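Local coordinates for protein prephenate dehydrogenase (Aquifex aeolicus, PDB 2G5C) that probably catalyses the NAD-dependent oxidative decarboxylation of prephenate to 4-hydroxyphenylpyruvate in tyrosine biosynthesis, at residues Asn3-Gly8 with Asp64-Ser69; Tyr30-Asn35 with Glu50-Ile55; Ala90-Gln95 with Lys112-Gly117. All coordinates share one frame; numbering follows the deposited sequence.

Contact 1 of 3, residues Asn3-Gly8 with Asp64-Ser69; sequences NVLIVG and DFVMLS. With NAD (nicotinamide-adenine-dinucleotide), chain E.
Leu5 takes both of its backbone bonds from the strand beside it: its N reaches Phe65 O at 2.9 Å, and its O receives Met67 N. The ladder continues with Val7 N on Met67 O, a donor lying above the carbonyl plane, and ends with Ser69 N on Val7 O. On the face carrying Leu5 and Val7, the side chain of Val66 touches both: its CG1 meets Val7 CG2 at 3.8 Å and its CG2 packs on Leu5 CB at 4.1 Å. Leu68 runs alongside Val7, placing CD2 3.9 Å from Val7 CB. At the other end Asp64 folds back on Asn3. Its CG stands between the backbone N and the carbonyl carbon (chi1 47°), bringing the carboxylate near Asn3, and OD2 accepts Asn3 N at 3.1 Å on its syn side, somewhat out of plane, while Asp64 N returns a bond to Asn3 O. An alanine here would probably leave Asn3 N without this acceptor. Farther out, Phe16 of helix 11-22 packs on Ile6, Phe65 and Met67, and Gln95 bonds Ser69 OG. Gly8, with CA 3.7 Å from NAD N3A, and Ser69 bring both strand ends to the dinucleotide, as the central parallel strands of a Rossmann fold do.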
loop_
_atom_site.group_PDB
_atom_site.type_symbol
_atom_site.label_atom_id
_atom_site.label_comp_id
_atom_site.label_asym_id
_atom_site.label_seq_id
_atom_site.Cartn_x
_atom_site.Cartn_y
_atom_site.Cartn_z
ATOM N N ASN A 3 -14.344 -34.352 -18.348
ATOM C CA ASN A 3 -15.226 -34.227 -17.193
ATOM C C ASN A 3 -14.471 -33.396 -16.163
ATOM O O ASN A 3 -13.743 -33.933 -15.326
ATOM C CB ASN A 3 -15.560 -35.596 -16.603
ATOM C CG ASN A 3 -16.515 -36.383 -17.472
ATOM O OD1 ASN A 3 -17.594 -35.902 -17.815
ATOM N ND2 ASN A 3 -16.126 -37.605 -17.830
ATOM N N VAL A 4 -14.635 -32.082 -16.244
ATOM C CA VAL A 4 -13.959 -31.171 -15.329
ATOM C C VAL A 4 -14.755 -30.975 -14.047
ATOM O O VAL A 4 -15.949 -30.689 -14.089
ATOM C CB VAL A 4 -13.741 -29.788 -15.981
ATOM C CG1 VAL A 4 -13.122 -28.823 -14.971
ATOM C CG2 VAL A 4 -12.858 -29.925 -17.210
ATOM N N LEU A 5 -14.085 -31.126 -12.909
ATOM C CA LEU A 5 -14.734 -30.942 -11.619
ATOM C C LEU A 5 -14.147 -29.752 -10.874
ATOM O O LEU A 5 -12.954 -29.724 -10.570
ATOM C CB LEU A 5 -14.580 -32.185 -10.742
ATOM C CG LEU A 5 -15.147 -31.993 -9.329
ATOM C CD1 LEU A 5 -16.656 -31.817 -9.403
ATOM C CD2 LEU A 5 -14.787 -33.183 -8.452
ATOM N N ILE A 6 -14.994 -28.775 -10.583
ATOM C CA ILE A 6 -14.570 -27.598 -9.841
ATOM C C ILE A 6 -14.921 -27.854 -8.378
ATOM O O ILE A 6 -16.099 -27.963 -8.038
ATOM C CB ILE A 6 -15.330 -26.329 -10.294
ATOM C CG1 ILE A 6 -15.044 -26.029 -11.769
ATOM C CG2 ILE A 6 -14.953 -25.154 -9.389
ATOM C CD1 ILE A 6 -13.599 -25.704 -12.089
ATOM N N VAL A 7 -13.911 -27.981 -7.524
ATOM C CA VAL A 7 -14.156 -28.191 -6.097
ATOM C C VAL A 7 -14.056 -26.826 -5.433
ATOM O O VAL A 7 -12.979 -26.228 -5.378
ATOM C CB VAL A 7 -13.126 -29.150 -5.466
ATOM C CG1 VAL A 7 -13.227 -29.090 -3.949
ATOM C CG2 VAL A 7 -13.385 -30.584 -5.948
ATOM N N GLY A 8 -15.185 -26.341 -4.925
ATOM C CA GLY A 8 -15.221 -25.026 -4.315
ATOM C C GLY A 8 -15.606 -24.069 -5.432
ATOM O O GLY A 8 -14.744 -23.522 -6.125
ATOM N N ASP A 64 -12.178 -36.467 -14.548
ATOM C CA ASP A 64 -10.812 -36.875 -14.849
ATOM C C ASP A 64 -9.848 -35.699 -14.697
ATOM O O ASP A 64 -8.633 -35.849 -14.835
ATOM C CB ASP A 64 -10.727 -37.472 -16.255
ATOM C CG ASP A 64 -11.427 -36.631 -17.299
ATOM O OD1 ASP A 64 -11.541 -37.107 -18.450
ATOM O OD2 ASP A 64 -11.863 -35.506 -16.979
ATOM N N PHE A 65 -10.405 -34.528 -14.402
ATOM C CA PHE A 65 -9.615 -33.315 -14.205
ATOM C C PHE A 65 -10.262 -32.549 -13.051
ATOM O O PHE A 65 -11.391 -32.091 -13.166
ATOM C CB PHE A 65 -9.630 -32.457 -15.473
ATOM C CG PHE A 65 -8.621 -31.348 -15.463
ATOM C CD1 PHE A 65 -7.298 -31.593 -15.816
ATOM C CD2 PHE A 65 -8.983 -30.065 -15.066
ATOM C CE1 PHE A 65 -6.348 -30.574 -15.774
ATOM C CE2 PHE A 65 -8.040 -29.038 -15.017
ATOM C CZ PHE A 65 -6.721 -29.292 -15.371
ATOM N N VAL A 66 -9.547 -32.416 -11.942
ATOM C CA VAL A 66 -10.087 -31.731 -10.777
ATOM C C VAL A 66 -9.289 -30.492 -10.368
ATOM O O VAL A 66 -8.065 -30.530 -10.278
ATOM C CB VAL A 66 -10.165 -32.702 -9.578
ATOM C CG1 VAL A 66 -10.807 -32.018 -8.383
ATOM C CG2 VAL A 66 -10.961 -33.943 -9.976
HETATM N N MSE A 67 -10.000 -29.394 -10.121
HETATM C CA MSE A 67 -9.366 -28.141 -9.710
HETATM C C MSE A 67 -9.830 -27.747 -8.314
HETATM O O MSE A 67 -10.935 -27.237 -8.140
HETATM C CB MSE A 67 -9.706 -27.017 -10.695
HETATM C CG MSE A 67 -9.142 -25.640 -10.303
HETATM SE SE MSE A 67 -7.211 -25.546 -10.402
HETATM C CE MSE A 67 -7.039 -25.495 -12.323
ATOM N N LEU A 68 -8.981 -27.997 -7.322
ATOM C CA LEU A 68 -9.292 -27.656 -5.944
ATOM C C LEU A 68 -9.292 -26.132 -5.825
ATOM O O LEU A 68 -8.251 -25.477 -5.979
ATOM C CB LEU A 68 -8.259 -28.283 -5.005
ATOM C CG LEU A 68 -8.196 -29.815 -5.083
ATOM C CD1 LEU A 68 -7.099 -30.325 -4.170
ATOM C CD2 LEU A 68 -9.536 -30.413 -4.685
ATOM N N SER A 69 -10.470 -25.579 -5.560
ATOM C CA SER A 69 -10.641 -24.138 -5.463
ATOM C C SER A 69 -11.375 -23.735 -4.195
ATOM O O SER A 69 -12.002 -22.679 -4.136
ATOM C CB SER A 69 -11.408 -23.648 -6.688
ATOM O OG SER A 69 -10.851 -24.210 -7.865
HETATM P PA NAD E . -14.561 -18.035 -2.201
HETATM O O1A NAD E . -15.077 -17.147 -3.255
HETATM O O2A NAD E . -14.991 -17.713 -0.786
HETATM O O5B NAD E . -14.977 -19.515 -2.616
HETATM C C5B NAD E . -14.635 -20.593 -1.794
HETATM C C4B NAD E . -15.658 -21.699 -1.982
HETATM O O4B NAD E . -15.259 -22.712 -1.097
HETATM C C3B NAD E . -17.083 -21.292 -1.541
HETATM O O3B NAD E . -18.025 -21.396 -2.602
HETATM C C2B NAD E . -17.355 -22.221 -0.355
HETATM O O2B NAD E . -18.703 -22.586 -0.148
HETATM C C1B NAD E . -16.434 -23.363 -0.716
HETATM N N9A NAD E . -16.064 -24.346 0.317
HETATM C C8A NAD E . -15.716 -24.143 1.632
HETATM N N7A NAD E . -15.455 -25.334 2.197
HETATM C C5A NAD E . -15.628 -26.300 1.267
HETATM C C6A NAD E . -15.504 -27.698 1.267
HETATM N N6A NAD E . -15.140 -28.349 2.357
HETATM N N1A NAD E . -15.767 -28.415 0.099
HETATM C C2A NAD E . -16.154 -27.755 -1.068
HETATM N N3A NAD E . -16.279 -26.373 -1.078
HETATM C C4A NAD E . -16.017 -25.674 0.075
HETATM O O3 NAD E . -12.927 -18.098 -2.217
HETATM P PN NAD E . -11.982 -17.817 -3.486
HETATM O O1N NAD E . -12.673 -18.294 -4.699
HETATM O O2N NAD E . -11.610 -16.375 -3.462
HETATM O O5D NAD E . -10.613 -18.643 -3.265
HETATM C C5D NAD E . -10.602 -20.057 -3.228
HETATM C C4D NAD E . -9.174 -20.640 -3.130
HETATM O O4D NAD E . -8.316 -19.972 -4.041
HETATM C C3D NAD E . -8.460 -20.597 -1.772
HETATM O O3D NAD E . -7.934 -21.897 -1.493
HETATM C C2D NAD E . -7.348 -19.568 -1.913
HETATM O O2D NAD E . -6.186 -19.895 -1.156
HETATM C C1D NAD E . -7.122 -19.534 -3.424
HETATM N N1N NAD E . -6.749 -18.213 -4.019
HETATM C C2N NAD E . -7.562 -17.113 -3.749
HETATM C C3N NAD E . -7.242 -15.861 -4.290
HETATM C C7N NAD E . -8.129 -14.688 -3.991
HETATM O O7N NAD E . -7.789 -13.480 -4.534
HETATM N N7N NAD E . -9.212 -14.764 -3.237
HETATM C C4N NAD E . -6.085 -15.738 -5.108
HETATM C C5N NAD E . -5.268 -16.861 -5.374
HETATM C C6N NAD E . -5.615 -18.103 -4.817
#

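Contact 2 of 3, residues Tyr30-Asn35 with Glu50-Ile55; sequences YGYDIN and EGTTSI. With NAD (nicotinamide-adenine-dinucleotide), chain E.
The ring of Tyr32 and the side chain of Ile55 meet obliquely at the edge of a Rossmann-type sheet, where strand 28-32, helix 36-44 and strand 50-52 form a beta-alpha-beta unit. Ile55 sets CD1 over one face of the ring, 4.0 Å from its centroid and displaced toward the rim, in a CH-pi contact, while its CB lies against CZ and OH. Tyr32 CG is anti to the backbone N (chi1 165°), which starts the ring on its way toward Ile55; CE2 comes to 3.5 Å from NAD N1A, so the same ring also borders the adenine. Ile34 reaches the adenine too, with CG1, CG2 and CD1 lying over the ring system, CD1 3.5 Å from NAD N7A.

Asp33, just past the strand, turns its carboxylate to the adenosine ribose. OD1 accepts NAD O2B at 2.6 Å and OD2 accepts O3B at 2.7 Å. OD1 also takes Asn35 N on its anti lone pair, closing an Asx turn, and Val9 N bonds OD2, so four hydrogen bonds hold the carboxylate, two on each oxygen. The strands are joined by Gly31 N to Glu50 O, Thr52 N to Gly31 O and Asp33 N to Thr52 O. Beyond them Thr53 OG1 donates a hydrogen bond to Asp33 O, in the carbonyl plane. A water bridges ring and backbone, 3.0 Å from Tyr32 OH and 3.1 Å from Ile55 N, from which it accepts.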
loop_
_atom_site.group_PDB
_atom_site.type_symbol
_atom_site.label_atom_id
_atom_site.label_comp_id
_atom_site.label_asym_id
_atom_site.label_seq_id
_atom_site.Cartn_x
_atom_site.Cartn_y
_atom_site.Cartn_z
ATOM N N TYR A 30 -18.364 -29.728 -13.962
ATOM C CA TYR A 30 -19.148 -30.040 -12.779
ATOM C C TYR A 30 -18.620 -29.291 -11.570
ATOM O O TYR A 30 -17.507 -28.757 -11.592
ATOM C CB TYR A 30 -19.088 -31.547 -12.511
ATOM C CG TYR A 30 -19.683 -32.390 -13.609
ATOM C CD1 TYR A 30 -21.062 -32.446 -13.798
ATOM C CD2 TYR A 30 -18.868 -33.129 -14.466
ATOM C CE1 TYR A 30 -21.618 -33.220 -14.812
ATOM C CE2 TYR A 30 -19.413 -33.907 -15.484
ATOM C CZ TYR A 30 -20.789 -33.947 -15.652
ATOM O OH TYR A 30 -21.341 -34.718 -16.658
ATOM N N GLY A 31 -19.418 -29.267 -10.510
ATOM C CA GLY A 31 -19.000 -28.579 -9.309
ATOM C C GLY A 31 -19.391 -29.282 -8.028
ATOM O O GLY A 31 -20.398 -29.986 -7.966
ATOM N N TYR A 32 -18.559 -29.102 -7.008
ATOM C CA TYR A 32 -18.792 -29.663 -5.685
ATOM C C TYR A 32 -18.538 -28.535 -4.704
ATOM O O TYR A 32 -17.481 -27.902 -4.729
ATOM C CB TYR A 32 -17.837 -30.818 -5.373
ATOM C CG TYR A 32 -17.815 -31.165 -3.899
ATOM C CD1 TYR A 32 -18.974 -31.583 -3.244
ATOM C CD2 TYR A 32 -16.654 -31.014 -3.143
ATOM C CE1 TYR A 32 -18.978 -31.833 -1.870
ATOM C CE2 TYR A 32 -16.646 -31.260 -1.767
ATOM C CZ TYR A 32 -17.810 -31.666 -1.140
ATOM O OH TYR A 32 -17.816 -31.878 0.220
ATOM N N ASP A 33 -19.513 -28.285 -3.840
ATOM C CA ASP A 33 -19.408 -27.221 -2.860
ATOM C C ASP A 33 -20.317 -27.577 -1.692
ATOM O O ASP A 33 -21.355 -28.212 -1.885
ATOM C CB ASP A 33 -19.860 -25.903 -3.495
ATOM C CG ASP A 33 -19.354 -24.690 -2.746
ATOM O OD1 ASP A 33 -19.754 -24.488 -1.581
ATOM O OD2 ASP A 33 -18.546 -23.937 -3.333
ATOM N N ILE A 34 -19.927 -27.185 -0.483
ATOM C CA ILE A 34 -20.738 -27.470 0.692
ATOM C C ILE A 34 -21.931 -26.530 0.766
ATOM O O ILE A 34 -22.851 -26.753 1.546
ATOM C CB ILE A 34 -19.939 -27.302 1.999
ATOM C CG1 ILE A 34 -19.318 -25.903 2.049
ATOM C CG2 ILE A 34 -18.902 -28.398 2.114
ATOM C CD1 ILE A 34 -18.713 -25.543 3.390
ATOM N N ASN A 35 -21.906 -25.473 -0.039
ATOM C CA ASN A 35 -22.988 -24.498 -0.040
ATOM C C ASN A 35 -23.950 -24.697 -1.204
ATOM O O ASN A 35 -23.567 -24.580 -2.369
ATOM C CB ASN A 35 -22.417 -23.080 -0.087
ATOM C CG ASN A 35 -23.490 -22.024 -0.273
ATOM O OD1 ASN A 35 -24.395 -21.890 0.546
ATOM N ND2 ASN A 35 -23.393 -21.270 -1.358
ATOM N N GLU A 50 -23.608 -28.837 -13.939
ATOM C CA GLU A 50 -24.338 -29.419 -12.822
ATOM C C GLU A 50 -23.399 -29.507 -11.632
ATOM O O GLU A 50 -22.178 -29.520 -11.791
ATOM C CB GLU A 50 -24.841 -30.824 -13.177
ATOM C CG GLU A 50 -25.484 -31.560 -12.001
ATOM C CD GLU A 50 -25.825 -33.012 -12.305
ATOM O OE1 GLU A 50 -26.315 -33.705 -11.386
ATOM O OE2 GLU A 50 -25.608 -33.462 -13.453
ATOM N N GLY A 51 -23.967 -29.567 -10.436
ATOM C CA GLY A 51 -23.143 -29.656 -9.249
ATOM C C GLY A 51 -23.833 -30.422 -8.146
ATOM O O GLY A 51 -25.005 -30.775 -8.262
ATOM N N THR A 52 -23.100 -30.692 -7.073
ATOM C CA THR A 52 -23.658 -31.412 -5.940
ATOM C C THR A 52 -23.041 -30.900 -4.646
ATOM O O THR A 52 -21.949 -30.326 -4.647
ATOM C CB THR A 52 -23.409 -32.937 -6.055
ATOM O OG1 THR A 52 -23.994 -33.607 -4.930
ATOM C CG2 THR A 52 -21.910 -33.237 -6.098
ATOM N N THR A 53 -23.753 -31.102 -3.546
ATOM C CA THR A 53 -23.283 -30.670 -2.242
ATOM C C THR A 53 -22.800 -31.898 -1.483
ATOM O O THR A 53 -22.351 -31.804 -0.344
ATOM C CB THR A 53 -24.416 -29.987 -1.449
ATOM O OG1 THR A 53 -23.869 -29.318 -0.305
ATOM C CG2 THR A 53 -25.437 -31.017 -0.988
ATOM N N SER A 54 -22.899 -33.053 -2.132
ATOM C CA SER A 54 -22.479 -34.316 -1.534
ATOM C C SER A 54 -21.239 -34.867 -2.234
ATOM O O SER A 54 -21.301 -35.281 -3.393
ATOM C CB SER A 54 -23.613 -35.338 -1.619
ATOM O OG SER A 54 -23.175 -36.607 -1.174
ATOM N N ILE A 55 -20.120 -34.881 -1.515
ATOM C CA ILE A 55 -18.853 -35.358 -2.055
ATOM C C ILE A 55 -18.966 -36.749 -2.681
ATOM O O ILE A 55 -18.310 -37.040 -3.679
ATOM C CB ILE A 55 -17.755 -35.366 -0.951
ATOM C CG1 ILE A 55 -16.411 -35.805 -1.536
ATOM C CG2 ILE A 55 -18.160 -36.293 0.182
ATOM C CD1 ILE A 55 -15.842 -34.865 -2.567
HETATM P PA NAD E . -14.561 -18.035 -2.201
HETATM O O1A NAD E . -15.077 -17.147 -3.255
HETATM O O2A NAD E . -14.991 -17.713 -0.786
HETATM O O5B NAD E . -14.977 -19.515 -2.616
HETATM C C5B NAD E . -14.635 -20.593 -1.794
HETATM C C4B NAD E . -15.658 -21.699 -1.982
HETATM O O4B NAD E . -15.259 -22.712 -1.097
HETATM C C3B NAD E . -17.083 -21.292 -1.541
HETATM O O3B NAD E . -18.025 -21.396 -2.602
HETATM C C2B NAD E . -17.355 -22.221 -0.355
HETATM O O2B NAD E . -18.703 -22.586 -0.148
HETATM C C1B NAD E . -16.434 -23.363 -0.716
HETATM N N9A NAD E . -16.064 -24.346 0.317
HETATM C C8A NAD E . -15.716 -24.143 1.632
HETATM N N7A NAD E . -15.455 -25.334 2.197
HETATM C C5A NAD E . -15.628 -26.300 1.267
HETATM C C6A NAD E . -15.504 -27.698 1.267
HETATM N N6A NAD E . -15.140 -28.349 2.357
HETATM N N1A NAD E . -15.767 -28.415 0.099
HETATM C C2A NAD E . -16.154 -27.755 -1.068
HETATM N N3A NAD E . -16.279 -26.373 -1.078
HETATM C C4A NAD E . -16.017 -25.674 0.075
HETATM O O3 NAD E . -12.927 -18.098 -2.217
HETATM P PN NAD E . -11.982 -17.817 -3.486
HETATM O O1N NAD E . -12.673 -18.294 -4.699
HETATM O O2N NAD E . -11.610 -16.375 -3.462
HETATM O O5D NAD E . -10.613 -18.643 -3.265
HETATM C C5D NAD E . -10.602 -20.057 -3.228
HETATM C C4D NAD E . -9.174 -20.640 -3.130
HETATM O O4D NAD E . -8.316 -19.972 -4.041
HETATM C C3D NAD E . -8.460 -20.597 -1.772
HETATM O O3D NAD E . -7.934 -21.897 -1.493
HETATM C C2D NAD E . -7.348 -19.568 -1.913
HETATM O O2D NAD E . -6.186 -19.895 -1.156
HETATM C C1D NAD E . -7.122 -19.534 -3.424
HETATM N N1N NAD E . -6.749 -18.213 -4.019
HETATM C C2N NAD E . -7.562 -17.113 -3.749
HETATM C C3N NAD E . -7.242 -15.861 -4.290
HETATM C C7N NAD E . -8.129 -14.688 -3.991
HETATM O O7N NAD E . -7.789 -13.480 -4.534
HETATM N N7N NAD E . -9.212 -14.764 -3.237
HETATM C C4N NAD E . -6.085 -15.738 -5.108
HETATM C C5N NAD E . -5.268 -16.861 -5.374
HETATM C C6N NAD E . -5.615 -18.103 -4.817
HETATM O O HOH W 1 -19.643 -33.930 1.433
#

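Contact 3 of 3, residues Ala90-Gln95 with Lys112-Gly117; sequences ATVTDQ and KRFVGG. With NAD (nicotinamide-adenine-dinucleotide), chain E.
This is a buried parallel pairing inside the nucleotide-binding domain, between strand 91-94 and the start of strand 114-120, which helix 101-110 connects in a beta-alpha-beta crossover. Two backbone bonds define it. Val92 N meets Arg113 O at 2.9 Å, nearly straight at the hydrogen (177°) though the donor stands above the carbonyl plane, and Val115 N reaches Val92 O at 2.8 Å.

Farther along, side chains take over the bonding. Thr93 has OG1 anti to its backbone N (chi1 -170°), and the hydroxyl donates to Val115 O at 2.6 Å, the hydroxyl oxygen lying 34° out of the carbonyl plane. Asp94 follows with OD1, which accepts Gly117 N at 2.9 Å from above the carboxylate plane. Its other oxygen, OD2, forms a salt bridge with Lys99, and the ammonium of Lys99 also bonds Gly117 O, so one lysine ties the carboxylate and the facing backbone together. The Phe114 and Val92 side chains cross at about a right angle, with Phe114 CD1 4.1 Å from Val92 CG1, while Phe114 CZ comes within 3.5 Å of Asp94 OD1.

Just past the strand, Gln95 O lies 3.2 Å from NAD C6N, on the nicotinamide ring. Helix 101-110 packs on Val92 through Leu110 and on Phe114 through Val103, Leu106 and Glu107. Thr91 and Thr93 meet helix 151-163, and strand 65-68 lies along the other edge of strand 91-94.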
loop_
_atom_site.group_PDB
_atom_site.type_symbol
_atom_site.label_atom_id
_atom_site.label_comp_id
_atom_site.label_asym_id
_atom_site.label_seq_id
_atom_site.Cartn_x
_atom_site.Cartn_y
_atom_site.Cartn_z
ATOM N N ALA A 90 -7.375 -40.049 -13.222
ATOM C CA ALA A 90 -7.711 -38.640 -13.025
ATOM C C ALA A 90 -6.522 -37.745 -12.669
ATOM O O ALA A 90 -5.528 -38.202 -12.103
ATOM C CB ALA A 90 -8.786 -38.513 -11.942
ATOM N N THR A 91 -6.644 -36.464 -13.009
ATOM C CA THR A 91 -5.617 -35.468 -12.710
ATOM C C THR A 91 -6.204 -34.472 -11.720
ATOM O O THR A 91 -7.308 -33.966 -11.927
ATOM C CB THR A 91 -5.184 -34.692 -13.968
ATOM O OG1 THR A 91 -4.491 -35.573 -14.858
ATOM C CG2 THR A 91 -4.265 -33.531 -13.591
ATOM N N VAL A 92 -5.473 -34.200 -10.645
ATOM C CA VAL A 92 -5.936 -33.265 -9.623
ATOM C C VAL A 92 -4.917 -32.157 -9.395
ATOM O O VAL A 92 -3.755 -32.429 -9.095
ATOM C CB VAL A 92 -6.183 -33.971 -8.273
ATOM C CG1 VAL A 92 -6.651 -32.951 -7.233
ATOM C CG2 VAL A 92 -7.216 -35.077 -8.439
ATOM N N THR A 93 -5.361 -30.909 -9.531
ATOM C CA THR A 93 -4.479 -29.761 -9.333
ATOM C C THR A 93 -5.234 -28.725 -8.493
ATOM O O THR A 93 -6.433 -28.872 -8.269
ATOM C CB THR A 93 -4.027 -29.180 -10.710
ATOM O OG1 THR A 93 -2.982 -28.217 -10.517
ATOM C CG2 THR A 93 -5.197 -28.540 -11.439
ATOM N N ASP A 94 -4.549 -27.691 -8.010
ATOM C CA ASP A 94 -5.224 -26.700 -7.173
ATOM C C ASP A 94 -4.937 -25.234 -7.511
ATOM O O ASP A 94 -4.237 -24.915 -8.476
ATOM C CB ASP A 94 -4.884 -26.955 -5.696
ATOM C CG ASP A 94 -3.443 -26.557 -5.341
ATOM O OD1 ASP A 94 -2.499 -26.996 -6.044
ATOM O OD2 ASP A 94 -3.255 -25.813 -4.351
ATOM N N GLN A 95 -5.507 -24.351 -6.697
ATOM C CA GLN A 95 -5.347 -22.907 -6.841
ATOM C C GLN A 95 -4.895 -22.305 -5.516
ATOM O O GLN A 95 -4.726 -21.091 -5.408
ATOM C CB GLN A 95 -6.678 -22.263 -7.246
ATOM C CG GLN A 95 -7.097 -22.540 -8.672
ATOM C CD GLN A 95 -8.237 -21.647 -9.126
ATOM O OE1 GLN A 95 -9.412 -21.969 -8.944
ATOM N NE2 GLN A 95 -7.890 -20.508 -9.712
ATOM N N LYS A 112 0.198 -40.159 -7.937
ATOM C CA LYS A 112 0.638 -39.586 -9.205
ATOM C C LYS A 112 -0.392 -38.650 -9.828
ATOM O O LYS A 112 -0.115 -37.995 -10.831
ATOM C CB LYS A 112 0.960 -40.706 -10.196
ATOM C CG LYS A 112 2.019 -41.679 -9.710
ATOM C CD LYS A 112 3.418 -41.068 -9.738
ATOM C CE LYS A 112 3.885 -40.798 -11.165
ATOM N NZ LYS A 112 5.330 -40.428 -11.231
ATOM N N ARG A 113 -1.575 -38.585 -9.235
ATOM C CA ARG A 113 -2.630 -37.734 -9.768
ATOM C C ARG A 113 -2.465 -36.242 -9.491
ATOM O O ARG A 113 -2.864 -35.410 -10.306
ATOM C CB ARG A 113 -3.990 -38.196 -9.236
ATOM C CG ARG A 113 -4.457 -39.505 -9.853
ATOM C CD ARG A 113 -5.759 -39.992 -9.255
ATOM N NE ARG A 113 -5.601 -40.360 -7.853
ATOM C CZ ARG A 113 -6.358 -41.255 -7.231
ATOM N NH1 ARG A 113 -7.327 -41.879 -7.886
ATOM N NH2 ARG A 113 -6.141 -41.534 -5.953
ATOM N N PHE A 114 -1.859 -35.904 -8.360
ATOM C CA PHE A 114 -1.713 -34.501 -7.982
ATOM C C PHE A 114 -0.572 -33.666 -8.553
ATOM O O PHE A 114 0.577 -34.109 -8.640
ATOM C CB PHE A 114 -1.668 -34.374 -6.461
ATOM C CG PHE A 114 -1.661 -32.954 -5.984
ATOM C CD1 PHE A 114 -2.811 -32.178 -6.073
ATOM C CD2 PHE A 114 -0.492 -32.374 -5.501
ATOM C CE1 PHE A 114 -2.797 -30.838 -5.689
ATOM C CE2 PHE A 114 -0.468 -31.034 -5.115
ATOM C CZ PHE A 114 -1.622 -30.266 -5.210
ATOM N N VAL A 115 -0.922 -32.430 -8.909
ATOM C CA VAL A 115 0.006 -31.439 -9.435
ATOM C C VAL A 115 -0.349 -30.111 -8.761
ATOM O O VAL A 115 -1.462 -29.607 -8.921
ATOM C CB VAL A 115 -0.137 -31.269 -10.955
ATOM C CG1 VAL A 115 0.852 -30.219 -11.452
ATOM C CG2 VAL A 115 0.103 -32.600 -11.652
ATOM N N GLY A 116 0.597 -29.556 -8.007
ATOM C CA GLY A 116 0.366 -28.301 -7.304
ATOM C C GLY A 116 0.409 -27.056 -8.173
ATOM O O GLY A 116 1.262 -26.930 -9.059
ATOM N N GLY A 117 -0.508 -26.128 -7.913
ATOM C CA GLY A 117 -0.562 -24.900 -8.692
ATOM C C GLY A 117 -1.016 -23.680 -7.902
ATOM O O GLY A 117 -1.662 -23.804 -6.850
HETATM P PA NAD E . -14.561 -18.035 -2.201
HETATM O O1A NAD E . -15.077 -17.147 -3.255
HETATM O O2A NAD E . -14.991 -17.713 -0.786
HETATM O O5B NAD E . -14.977 -19.515 -2.616
HETATM C C5B NAD E . -14.635 -20.593 -1.794
HETATM C C4B NAD E . -15.658 -21.699 -1.982
HETATM O O4B NAD E . -15.259 -22.712 -1.097
HETATM C C3B NAD E . -17.083 -21.292 -1.541
HETATM O O3B NAD E . -18.025 -21.396 -2.602
HETATM C C2B NAD E . -17.355 -22.221 -0.355
HETATM O O2B NAD E . -18.703 -22.586 -0.148
HETATM C C1B NAD E . -16.434 -23.363 -0.716
HETATM N N9A NAD E . -16.064 -24.346 0.317
HETATM C C8A NAD E . -15.716 -24.143 1.632
HETATM N N7A NAD E . -15.455 -25.334 2.197
HETATM C C5A NAD E . -15.628 -26.300 1.267
HETATM C C6A NAD E . -15.504 -27.698 1.267
HETATM N N6A NAD E . -15.140 -28.349 2.357
HETATM N N1A NAD E . -15.767 -28.415 0.099
HETATM C C2A NAD E . -16.154 -27.755 -1.068
HETATM N N3A NAD E . -16.279 -26.373 -1.078
HETATM C C4A NAD E . -16.017 -25.674 0.075
HETATM O O3 NAD E . -12.927 -18.098 -2.217
HETATM P PN NAD E . -11.982 -17.817 -3.486
HETATM O O1N NAD E . -12.673 -18.294 -4.699
HETATM O O2N NAD E . -11.610 -16.375 -3.462
HETATM O O5D NAD E . -10.613 -18.643 -3.265
HETATM C C5D NAD E . -10.602 -20.057 -3.228
HETATM C C4D NAD E . -9.174 -20.640 -3.130
HETATM O O4D NAD E . -8.316 -19.972 -4.041
HETATM C C3D NAD E . -8.460 -20.597 -1.772
HETATM O O3D NAD E . -7.934 -21.897 -1.493
HETATM C C2D NAD E . -7.348 -19.568 -1.913
HETATM O O2D NAD E . -6.186 -19.895 -1.156
HETATM C C1D NAD E . -7.122 -19.534 -3.424
HETATM N N1N NAD E . -6.749 -18.213 -4.019
HETATM C C2N NAD E . -7.562 -17.113 -3.749
HETATM C C3N NAD E . -7.242 -15.861 -4.290
HETATM C C7N NAD E . -8.129 -14.688 -3.991
HETATM O O7N NAD E . -7.789 -13.480 -4.534
HETATM N N7N NAD E . -9.212 -14.764 -3.237
HETATM C C4N NAD E . -6.085 -15.738 -5.108
HETATM C C5N NAD E . -5.268 -16.861 -5.374
HETATM C C6N NAD E . -5.615 -18.103 -4.817
#

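In the fold
The parallel part of one mixed sheet runs through all three contacts in the order 50-52, 28-32, 3-7, 65-68, 91-94, 114-120. Contacts 1 and 3 are buried, whereas contact 2, which takes in strand 50-52 at one edge of the sheet, is partly open. Contact 1 bridges the other two: Val4 O and Ile6 N bond Tyr30, and Val66 N and Asp64 O bond Thr91. Contacts 2 and 3 do not touch, their centres lying about 19 Å apart. The chemistry shifts with position, from a regular ladder with aliphatic packing in contact 1 to ribose and adenine recognition in contact 2 and polar side-chain bonding in contact 3, which reaches the nicotinamide end of the same dinucleotide.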